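Hypothetical protein APE0754 (Aeropyrum pernix, PDB 1TUA) is of unknown function but contains K homology (KH) domains, which is consistent with a role in binding RNA. Local coordinates at residues A63-V66 and V67-I70. Sequence-based numbering, arbitrary orientation.
Sequences AAEV and VKAI
Val66 and Ile70 sit one turn apart on helix 57-72, their side chains running side by side in the same direction. This is plain alpha-helix, within the first of two KH-type units, each built on a three-stranded antiparallel sheet. From Ile70 CB outward, each atom of the longer branch stays close to Val66. CB itself stays 3.8 Å from Val66 O, the oxygen that already accepts the Ile70 backbone N at 3.0 Å. The next atom, CG1, is placed beside its own backbone N by a chi1 of -66°, and this drops it to 3.3 Å from Val66 O. With chi2 close to fully extended, CD1 then carries on back along the helix until it meets Val66 CG1 at 4.0 Å, while keeping 3.8 Å from Val66 O. Beyond the pair, Ala79 of helix 76-79 touches both side chains, while Ile29 and Val25 of helix 24-33 pack on Val66 and Ile70 respectively. Val67 serves a different side: it rests on Val8 of strand 6-9, and its CG2 lies 3.6 Å from Ala63 O. On the exposed side Lys68 reaches outward, and its NZ stops 5.1 Å from Glu65 OE2, too far for a salt bridge. Three further i to i+4 backbone bonds tie the turns together, the shortest running from Ala69 N to Glu65 O at 2.8 Å.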
# COMPACT_ATOMS: atom_id res chain seq x y z
N ALA A 63 -1.05 12.24 -2.98
CA ALA A 63 -1.70 12.07 -4.27
C ALA A 63 -0.87 11.06 -5.08
O ALA A 63 -1.42 10.16 -5.72
CB ALA A 63 -1.76 13.41 -5.02
N ALA A 64 0.45 11.22 -5.03
CA ALA A 64 1.36 10.32 -5.75
C ALA A 64 1.33 8.91 -5.15
O ALA A 64 1.48 7.92 -5.88
CB ALA A 64 2.77 10.88 -5.71
N GLU A 65 1.13 8.81 -3.84
CA GLU A 65 1.09 7.50 -3.20
C GLU A 65 -0.17 6.76 -3.61
O GLU A 65 -0.14 5.55 -3.80
CB GLU A 65 1.15 7.63 -1.68
CG GLU A 65 2.51 8.07 -1.18
CD GLU A 65 3.60 7.05 -1.47
OE1 GLU A 65 3.70 6.05 -0.73
OE2 GLU A 65 4.36 7.24 -2.44
N VAL A 66 -1.28 7.48 -3.77
CA VAL A 66 -2.52 6.84 -4.19
C VAL A 66 -2.30 6.23 -5.58
O VAL A 66 -2.69 5.09 -5.84
CB VAL A 66 -3.68 7.84 -4.25
CG1 VAL A 66 -4.89 7.21 -4.92
CG2 VAL A 66 -4.03 8.30 -2.84
N VAL A 67 -1.69 6.99 -6.48
CA VAL A 67 -1.41 6.50 -7.83
C VAL A 67 -0.53 5.25 -7.78
O VAL A 67 -0.78 4.27 -8.47
CB VAL A 67 -0.71 7.58 -8.68
CG1 VAL A 67 -0.22 6.96 -9.99
CG2 VAL A 67 -1.69 8.73 -8.97
N LYS A 68 0.51 5.30 -6.96
CA LYS A 68 1.41 4.16 -6.84
C LYS A 68 0.66 2.94 -6.31
O LYS A 68 0.85 1.83 -6.80
CB LYS A 68 2.58 4.49 -5.91
CG LYS A 68 3.55 3.33 -5.71
CD LYS A 68 4.67 3.71 -4.75
CE LYS A 68 5.63 2.53 -4.51
NZ LYS A 68 6.68 2.84 -3.49
N ALA A 69 -0.20 3.15 -5.32
CA ALA A 69 -0.98 2.06 -4.74
C ALA A 69 -1.92 1.40 -5.76
O ALA A 69 -2.09 0.18 -5.76
CB ALA A 69 -1.79 2.58 -3.54
N ILE A 70 -2.53 2.20 -6.63
CA ILE A 70 -3.42 1.65 -7.66
C ILE A 70 -2.59 0.87 -8.68
O ILE A 70 -2.99 -0.21 -9.13
CB ILE A 70 -4.21 2.77 -8.37
CG1 ILE A 70 -5.16 3.43 -7.37
CG2 ILE A 70 -4.97 2.21 -9.59
CD1 ILE A 70 -5.82 4.70 -7.88